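Local coordinates for protein first ORF in transposon ISC1904 (Sulfolobus solfataricus, PDB 3ILX) that probably binds DNA and carries out strand exchange as the resolvase-type serine recombinase of an IS607-like transposon, this piece being its catalytic-domain part, at residues 64-75 / 92-103; 4-12 / 23-31. All coordinates share one frame; numbering follows the deposited sequence.

Contact 1: 64-75 / 92-103; sequences VSRVITAYPDRL and CEIVVLNQEDKT
V67 sits opposite I94 where strand 66-69 runs parallel to strand 93-96, and it bonds to the residues on either side of its partner. V95 N gives V67 O a nearly straight bond of 2.7 Å, and the same kind of bond recurs from V67 N to E93 O and from T69 N to V95 O. On the face carrying R66, E93, I68 and V95, the R66 and E93 side chains lie alongside each other; a bend at chi3 (-79°) brings R66 NE to 2.8 Å from E93 OE1. The salt bridge is close, but its N-H...O bond is weak, bent to 126°, with guanidinium and carboxylate planes almost perpendicular, and V95 CG2 packs against the aliphatic part of R66. Farther along, I68 CG2 meets L97 CD2 at 3.7 Å. The other face, with V67, T69, I94 and V96, is mostly aliphatic: T69 CG2 touches V96 CG1, which also packs on the P72 ring, while the T69 hydroxyl is the exception, hydrogen-bonded to Y8 O.

Beyond the strands the loop 98-103 folds over Y71. With chi1 at 39°, CG sits between backbone N and carbonyl carbon, and the ring lies under the chain: K102 N stands 3.4 Å above the ring centre, and K102 CB makes an off-centre CH-pi contact. R74 CG lies over the rim of the opposite face. D101 OD1 takes D73 N at 2.8 Å on its syn side but tilted out of the carboxylate plane, tying the loop to the weakly bonded helical turn around 72-75. Strand 93-96 is the edge strand of a parallel alpha/beta sheet, reached through helix 80-89 by a right-handed crossover, as in the resolvase catalytic domain; Y71 and loop 98-103 lie beyond the strands' C-terminal ends.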
# COMPACT_ATOMS: atom_id res chain seq x y z
N VAL A 64 -21.16 -5.90 -1.66
CA VAL A 64 -20.69 -5.36 -2.94
C VAL A 64 -20.47 -6.47 -3.96
O VAL A 64 -19.77 -7.45 -3.69
CB VAL A 64 -19.41 -4.50 -2.78
CG1 VAL A 64 -19.17 -3.65 -4.03
CG2 VAL A 64 -19.51 -3.56 -1.57
N SER A 65 -21.07 -6.29 -5.12
CA SER A 65 -20.87 -7.20 -6.22
C SER A 65 -19.73 -6.71 -7.11
O SER A 65 -18.93 -7.50 -7.62
CB SER A 65 -22.15 -7.29 -7.04
OG SER A 65 -21.88 -7.86 -8.32
N ARG A 66 -19.67 -5.39 -7.30
CA ARG A 66 -18.74 -4.84 -8.28
C ARG A 66 -18.37 -3.37 -7.95
O ARG A 66 -19.24 -2.58 -7.58
CB ARG A 66 -19.38 -4.96 -9.66
CG ARG A 66 -18.45 -4.72 -10.78
CD ARG A 66 -19.15 -5.01 -12.10
NE ARG A 66 -19.26 -6.42 -12.44
CZ ARG A 66 -19.80 -6.87 -13.57
NH1 ARG A 66 -20.30 -6.01 -14.46
NH2 ARG A 66 -19.87 -8.17 -13.83
N VAL A 67 -17.09 -3.02 -8.06
CA VAL A 67 -16.65 -1.63 -7.93
C VAL A 67 -16.05 -1.22 -9.27
O VAL A 67 -15.15 -1.92 -9.76
CB VAL A 67 -15.52 -1.45 -6.91
CG1 VAL A 67 -15.16 0.05 -6.76
CG2 VAL A 67 -15.87 -2.12 -5.56
N ILE A 68 -16.52 -0.12 -9.83
CA ILE A 68 -15.98 0.42 -11.08
C ILE A 68 -15.23 1.74 -10.81
O ILE A 68 -15.71 2.61 -10.08
CB ILE A 68 -17.05 0.58 -12.17
CG1 ILE A 68 -17.76 -0.77 -12.45
CG2 ILE A 68 -16.42 1.13 -13.48
CD1 ILE A 68 -19.04 -0.93 -11.76
N THR A 69 -14.01 1.82 -11.33
CA THR A 69 -13.19 3.00 -11.13
C THR A 69 -12.50 3.28 -12.46
O THR A 69 -12.45 2.39 -13.35
CB THR A 69 -12.28 2.83 -9.84
OG1 THR A 69 -11.75 4.10 -9.44
CG2 THR A 69 -11.17 1.83 -10.06
N ALA A 70 -12.05 4.53 -12.66
CA ALA A 70 -11.46 4.92 -13.95
C ALA A 70 -10.14 4.19 -14.30
O ALA A 70 -9.89 3.80 -15.45
CB ALA A 70 -11.28 6.44 -14.01
N TYR A 71 -9.28 4.05 -13.29
CA TYR A 71 -8.04 3.29 -13.37
C TYR A 71 -7.57 2.93 -11.95
O TYR A 71 -8.11 3.46 -10.94
CB TYR A 71 -6.97 4.03 -14.21
CG TYR A 71 -6.94 5.53 -13.99
CD1 TYR A 71 -6.15 6.08 -12.97
CD2 TYR A 71 -7.68 6.41 -14.80
CE1 TYR A 71 -6.09 7.45 -12.77
CE2 TYR A 71 -7.65 7.79 -14.58
CZ TYR A 71 -6.86 8.30 -13.54
OH TYR A 71 -6.77 9.66 -13.27
N PRO A 72 -6.58 2.00 -11.85
CA PRO A 72 -6.28 1.43 -10.53
C PRO A 72 -5.89 2.46 -9.44
O PRO A 72 -6.36 2.33 -8.28
CB PRO A 72 -5.14 0.43 -10.82
CG PRO A 72 -5.39 0.01 -12.33
CD PRO A 72 -5.83 1.34 -12.94
N ASP A 73 -5.09 3.48 -9.80
CA ASP A 73 -4.63 4.45 -8.76
C ASP A 73 -5.73 5.39 -8.25
O ASP A 73 -5.54 6.09 -7.24
CB ASP A 73 -3.34 5.20 -9.15
CG ASP A 73 -3.61 6.47 -9.93
OD1 ASP A 73 -4.74 6.66 -10.42
OD2 ASP A 73 -2.66 7.29 -10.07
N ARG A 74 -6.91 5.35 -8.87
CA ARG A 74 -8.06 5.98 -8.23
C ARG A 74 -8.34 5.38 -6.85
O ARG A 74 -8.66 6.12 -5.90
CB ARG A 74 -9.31 5.90 -9.11
CG ARG A 74 -9.21 6.69 -10.46
CD ARG A 74 -8.85 8.17 -10.20
NE ARG A 74 -7.40 8.40 -10.13
CZ ARG A 74 -6.83 9.58 -9.87
NH1 ARG A 74 -7.60 10.65 -9.59
NH2 ARG A 74 -5.49 9.70 -9.88
N LEU A 75 -8.20 4.07 -6.72
CA LEU A 75 -8.48 3.41 -5.42
C LEU A 75 -7.37 3.63 -4.41
O LEU A 75 -7.64 4.04 -3.28
CB LEU A 75 -8.78 1.90 -5.57
CG LEU A 75 -10.25 1.68 -5.95
CD1 LEU A 75 -10.50 0.26 -6.56
CD2 LEU A 75 -11.19 1.98 -4.75
N CYS A 92 -16.56 -10.07 -4.93
CA CYS A 92 -16.54 -8.75 -5.46
C CYS A 92 -15.44 -8.66 -6.53
O CYS A 92 -14.37 -9.25 -6.39
CB CYS A 92 -16.24 -7.77 -4.31
SG CYS A 92 -16.46 -6.08 -4.77
N GLU A 93 -15.71 -7.90 -7.57
CA GLU A 93 -14.77 -7.69 -8.67
C GLU A 93 -14.52 -6.20 -8.77
O GLU A 93 -15.44 -5.42 -8.67
CB GLU A 93 -15.43 -8.24 -9.93
CG GLU A 93 -15.14 -7.56 -11.22
CD GLU A 93 -16.02 -8.11 -12.33
OE1 GLU A 93 -17.25 -8.37 -12.09
OE2 GLU A 93 -15.48 -8.31 -13.45
N ILE A 94 -13.27 -5.80 -8.89
CA ILE A 94 -12.94 -4.40 -9.15
C ILE A 94 -12.78 -4.33 -10.65
O ILE A 94 -12.04 -5.12 -11.21
CB ILE A 94 -11.62 -3.98 -8.53
CG1 ILE A 94 -11.72 -3.92 -7.01
CG2 ILE A 94 -11.19 -2.61 -9.02
CD1 ILE A 94 -10.37 -4.34 -6.38
N VAL A 95 -13.49 -3.40 -11.28
CA VAL A 95 -13.35 -3.09 -12.71
C VAL A 95 -12.68 -1.74 -12.86
O VAL A 95 -13.10 -0.75 -12.22
CB VAL A 95 -14.71 -3.07 -13.45
CG1 VAL A 95 -14.50 -2.82 -15.01
CG2 VAL A 95 -15.43 -4.36 -13.22
N VAL A 96 -11.62 -1.70 -13.65
CA VAL A 96 -10.92 -0.47 -13.97
C VAL A 96 -11.21 -0.24 -15.44
O VAL A 96 -11.09 -1.18 -16.25
CB VAL A 96 -9.39 -0.51 -13.61
CG1 VAL A 96 -9.16 -0.62 -12.08
CG2 VAL A 96 -8.67 -1.69 -14.26
N LEU A 97 -11.65 0.96 -15.80
CA LEU A 97 -12.03 1.21 -17.20
C LEU A 97 -10.79 1.31 -18.07
O LEU A 97 -10.83 1.09 -19.27
CB LEU A 97 -12.84 2.50 -17.34
CG LEU A 97 -14.17 2.56 -16.60
CD1 LEU A 97 -14.85 3.88 -16.94
CD2 LEU A 97 -15.06 1.38 -16.94
N ASN A 98 -9.68 1.66 -17.44
CA ASN A 98 -8.42 1.56 -18.12
C ASN A 98 -7.39 0.91 -17.18
O ASN A 98 -7.33 1.23 -15.98
CB ASN A 98 -7.97 2.95 -18.60
CG ASN A 98 -6.95 2.86 -19.72
OD1 ASN A 98 -5.84 2.32 -19.55
ND2 ASN A 98 -7.33 3.36 -20.89
N GLN A 99 -6.61 -0.04 -17.74
CA GLN A 99 -5.56 -0.74 -17.00
C GLN A 99 -4.45 0.22 -16.55
O GLN A 99 -3.93 0.09 -15.44
CB GLN A 99 -4.95 -1.88 -17.85
CG GLN A 99 -5.89 -3.10 -18.01
CD GLN A 99 -6.12 -3.84 -16.69
OE1 GLN A 99 -5.17 -4.19 -16.00
NE2 GLN A 99 -7.38 -4.10 -16.34
N GLU A 100 -4.11 1.17 -17.41
CA GLU A 100 -3.07 2.14 -17.09
C GLU A 100 -3.63 3.40 -16.46
O GLU A 100 -4.59 4.01 -16.97
CB GLU A 100 -2.28 2.52 -18.34
CG GLU A 100 -1.14 1.56 -18.62
CD GLU A 100 -0.89 1.40 -20.10
OE1 GLU A 100 -1.74 1.83 -20.90
OE2 GLU A 100 0.18 0.84 -20.47
N ASP A 101 -2.97 3.82 -15.40
CA ASP A 101 -3.27 5.08 -14.73
C ASP A 101 -3.04 6.31 -15.60
O ASP A 101 -2.06 6.39 -16.33
CB ASP A 101 -2.40 5.19 -13.48
CG ASP A 101 -2.79 4.19 -12.43
OD1 ASP A 101 -3.99 3.86 -12.34
OD2 ASP A 101 -1.90 3.74 -11.67
N LYS A 102 -3.95 7.27 -15.49
CA LYS A 102 -3.82 8.53 -16.19
C LYS A 102 -3.68 9.68 -15.18
O LYS A 102 -4.24 10.75 -15.35
CB LYS A 102 -5.04 8.72 -17.13
CG LYS A 102 -4.96 7.88 -18.40
CD LYS A 102 -3.62 8.15 -19.15
CE LYS A 102 -3.52 7.46 -20.50
NZ LYS A 102 -3.43 5.97 -20.37
N THR A 103 -2.95 9.42 -14.11
CA THR A 103 -2.65 10.39 -13.05
C THR A 103 -2.11 11.74 -13.54
O THR A 103 -1.16 11.75 -14.32
CB THR A 103 -1.59 9.80 -12.16
OG1 THR A 103 -1.81 8.38 -12.09
CG2 THR A 103 -1.63 10.38 -10.75

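Contact 2: 4-12 / 23-31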
# COMPACT_ATOMS: atom_id res chain seq x y z
N LYS A 4 -24.38 -4.86 -4.27
CA LYS A 4 -24.33 -3.51 -4.83
C LYS A 4 -23.27 -3.27 -5.92
O LYS A 4 -22.14 -3.76 -5.82
CB LYS A 4 -24.13 -2.48 -3.70
CG LYS A 4 -25.16 -2.56 -2.53
CD LYS A 4 -26.50 -1.94 -2.87
CE LYS A 4 -27.41 -1.85 -1.65
NZ LYS A 4 -28.35 -3.04 -1.47
N VAL A 5 -23.65 -2.51 -6.94
CA VAL A 5 -22.72 -2.03 -7.96
C VAL A 5 -22.37 -0.59 -7.69
O VAL A 5 -23.23 0.29 -7.71
CB VAL A 5 -23.28 -2.17 -9.40
CG1 VAL A 5 -22.27 -1.63 -10.38
CG2 VAL A 5 -23.54 -3.62 -9.71
N ILE A 6 -21.08 -0.36 -7.45
CA ILE A 6 -20.59 0.92 -6.92
C ILE A 6 -19.54 1.55 -7.82
O ILE A 6 -18.54 0.90 -8.20
CB ILE A 6 -19.96 0.70 -5.54
CG1 ILE A 6 -20.96 0.03 -4.57
CG2 ILE A 6 -19.47 2.02 -4.95
CD1 ILE A 6 -20.35 -0.19 -3.13
N LEU A 7 -19.73 2.83 -8.13
CA LEU A 7 -18.72 3.63 -8.81
C LEU A 7 -17.87 4.36 -7.78
O LEU A 7 -18.38 4.97 -6.85
CB LEU A 7 -19.38 4.63 -9.76
CG LEU A 7 -20.47 4.05 -10.66
CD1 LEU A 7 -21.05 5.13 -11.53
CD2 LEU A 7 -19.93 2.91 -11.51
N TYR A 8 -16.55 4.26 -7.93
CA TYR A 8 -15.68 4.95 -7.01
C TYR A 8 -14.87 5.99 -7.77
O TYR A 8 -14.18 5.67 -8.74
CB TYR A 8 -14.76 4.00 -6.25
CG TYR A 8 -13.91 4.80 -5.28
CD1 TYR A 8 -14.40 5.14 -4.04
CD2 TYR A 8 -12.65 5.28 -5.66
CE1 TYR A 8 -13.66 5.91 -3.16
CE2 TYR A 8 -11.88 6.05 -4.77
CZ TYR A 8 -12.39 6.36 -3.53
OH TYR A 8 -11.63 7.12 -2.63
N ALA A 9 -14.93 7.25 -7.34
CA ALA A 9 -14.18 8.29 -8.03
C ALA A 9 -13.38 9.10 -7.03
O ALA A 9 -13.84 9.31 -5.92
CB ALA A 9 -15.12 9.20 -8.82
N ARG A 10 -12.22 9.59 -7.43
CA ARG A 10 -11.32 10.31 -6.53
C ARG A 10 -10.45 11.29 -7.31
O ARG A 10 -9.94 10.97 -8.38
CB ARG A 10 -10.40 9.30 -5.77
CG ARG A 10 -9.58 9.92 -4.58
CD ARG A 10 -8.32 9.12 -4.18
NE ARG A 10 -7.49 8.69 -5.35
CZ ARG A 10 -6.51 9.41 -5.87
NH1 ARG A 10 -6.22 10.63 -5.38
NH2 ARG A 10 -5.86 8.94 -6.93
N VAL A 11 -10.28 12.49 -6.75
CA VAL A 11 -9.25 13.42 -7.19
C VAL A 11 -8.46 13.89 -5.95
O VAL A 11 -9.00 13.95 -4.83
CB VAL A 11 -9.84 14.65 -7.97
CG1 VAL A 11 -10.56 14.20 -9.27
CG2 VAL A 11 -10.78 15.47 -7.10
N SER A 12 -7.20 14.22 -6.16
CA SER A 12 -6.36 14.63 -5.05
C SER A 12 -6.75 16.03 -4.61
O SER A 12 -6.69 16.33 -3.43
CB SER A 12 -4.88 14.58 -5.42
OG SER A 12 -4.45 13.23 -5.43
N GLN A 23 -15.20 13.05 -13.72
CA GLN A 23 -14.82 11.65 -13.55
C GLN A 23 -16.07 10.80 -13.28
O GLN A 23 -16.24 9.70 -13.82
CB GLN A 23 -13.79 11.51 -12.41
CG GLN A 23 -13.15 10.14 -12.24
CD GLN A 23 -12.11 10.13 -11.10
OE1 GLN A 23 -12.10 9.21 -10.28
NE2 GLN A 23 -11.26 11.16 -11.03
N VAL A 24 -16.92 11.31 -12.40
CA VAL A 24 -18.17 10.64 -12.09
C VAL A 24 -19.01 10.44 -13.38
O VAL A 24 -19.50 9.34 -13.67
CB VAL A 24 -18.92 11.42 -11.02
CG1 VAL A 24 -20.36 10.94 -10.89
CG2 VAL A 24 -18.17 11.30 -9.67
N LYS A 25 -19.12 11.50 -14.16
CA LYS A 25 -19.91 11.49 -15.37
C LYS A 25 -19.33 10.50 -16.35
O LYS A 25 -20.07 9.78 -17.03
CB LYS A 25 -19.93 12.89 -15.96
CG LYS A 25 -21.02 13.14 -16.99
CD LYS A 25 -21.17 14.64 -17.30
CE LYS A 25 -19.86 15.23 -17.82
NZ LYS A 25 -19.73 15.00 -19.30
N TYR A 26 -18.00 10.43 -16.42
CA TYR A 26 -17.39 9.47 -17.33
C TYR A 26 -17.75 8.04 -16.93
O TYR A 26 -18.12 7.21 -17.78
CB TYR A 26 -15.87 9.67 -17.39
CG TYR A 26 -15.15 8.49 -18.03
CD1 TYR A 26 -15.37 8.15 -19.37
CD2 TYR A 26 -14.27 7.72 -17.28
CE1 TYR A 26 -14.71 7.05 -19.95
CE2 TYR A 26 -13.60 6.64 -17.85
CZ TYR A 26 -13.82 6.31 -19.17
OH TYR A 26 -13.15 5.23 -19.69
N LEU A 27 -17.69 7.78 -15.62
CA LEU A 27 -18.00 6.48 -15.04
C LEU A 27 -19.43 6.07 -15.35
O LEU A 27 -19.69 4.94 -15.79
CB LEU A 27 -17.78 6.48 -13.51
CG LEU A 27 -16.33 6.50 -13.02
CD1 LEU A 27 -16.30 6.48 -11.51
CD2 LEU A 27 -15.53 5.31 -13.56
N GLU A 28 -20.34 7.01 -15.15
CA GLU A 28 -21.75 6.77 -15.40
C GLU A 28 -22.07 6.48 -16.86
O GLU A 28 -22.95 5.67 -17.15
CB GLU A 28 -22.60 7.92 -14.81
CG GLU A 28 -22.46 7.93 -13.29
CD GLU A 28 -23.10 9.11 -12.59
OE1 GLU A 28 -23.51 10.08 -13.28
OE2 GLU A 28 -23.16 9.08 -11.33
N GLU A 29 -21.34 7.10 -17.79
CA GLU A 29 -21.53 6.80 -19.21
C GLU A 29 -21.08 5.40 -19.58
O GLU A 29 -21.62 4.81 -20.53
CB GLU A 29 -20.82 7.82 -20.09
CG GLU A 29 -21.71 9.00 -20.42
CD GLU A 29 -20.96 10.33 -20.44
OE1 GLU A 29 -19.72 10.35 -20.31
OE2 GLU A 29 -21.65 11.36 -20.61
N GLN A 30 -20.12 4.86 -18.84
CA GLN A 30 -19.62 3.52 -19.09
C GLN A 30 -20.44 2.44 -18.38
O GLN A 30 -20.69 1.35 -18.94
CB GLN A 30 -18.13 3.42 -18.75
CG GLN A 30 -17.29 4.49 -19.46
CD GLN A 30 -17.35 4.35 -20.95
OE1 GLN A 30 -18.02 5.13 -21.63
NE2 GLN A 30 -16.68 3.33 -21.47
N VAL A 31 -20.85 2.74 -17.15
CA VAL A 31 -21.70 1.88 -16.36
C VAL A 31 -23.04 2.57 -16.24
O VAL A 31 -23.19 3.55 -15.50
CB VAL A 31 -21.14 1.69 -14.97
CG1 VAL A 31 -21.89 0.61 -14.23
CG2 VAL A 31 -19.68 1.33 -15.05
O HOH W 1 -12.77 6.66 -11.00
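L7 and A9 point from strand 4-11 at the helix that ends at Q30, and the apolar contacts gather round them. L7 uses both of its methyls: CD1 lies 3.6 Å from E28 CG, with the two side chains at about a right angle, while CD2 slides past V31 to reach its CB at 3.9 Å. L27 comes in the opposite sense, its CD1 set against L7 CB and also near A9 CB. A9 has only a methyl to offer, and V24 CG2 closes on it at 3.8 Å. The strand and helix run roughly antiparallel, 154° between their directions and 8.6 Å at closest approach.

The polar contacts belong to Q23. Its CG is anti to the backbone N (chi1 -172°) and the chain stays extended, so the terminal amide reaches the strand backbone and grips both polar atoms of one residue. R10 N donates to Q23 OE1 at 2.9 Å, and Q23 NE2 donates to R10 O at 3.0 Å. Neither bond follows a lone pair; each donor stands well above the plane of the carbonyl it meets, although R10 O itself lies near the amide plane of Q23. V11 CG1 lies 3.6 Å from Q23 NE2, the two side chains passing in opposite directions.

Water completes the set: one molecule donates both to Y8 O and to Q23 OE1, so the amide oxygen accepts from water as well as from R10 N. The R10 guanidinium is held elsewhere, by E107 among others. The two-point grip fixes the rotation of the Q23 amide and marks which end is oxygen, so the helix is tied to the strand by directional bonds at Q23 and by aliphatic packing at V24, L27, E28 and V31.

How the contacts relate
Contact 2 closes along the chain before contact 1 opens, and their centres lie about 9 Å apart. Both build on one four-stranded parallel sheet, ordered 36-41, 4-11, 64-69, 93-96: contact 2 lays helix 19-30 against the inner strand 4-11, and contact 1 adds the edge strand 93-96 to 64-69. Strands 4-11 and 64-69 are neighbours, joined by a probable bond of 2.8 Å from I68 N to I6 O. At the C-terminal ends R74 NH1 reaches R10 O, and L97 meets Y26 of the helix. Together they form adjoining parts of one alpha/beta domain, consistent with a resolvase-type catalytic core.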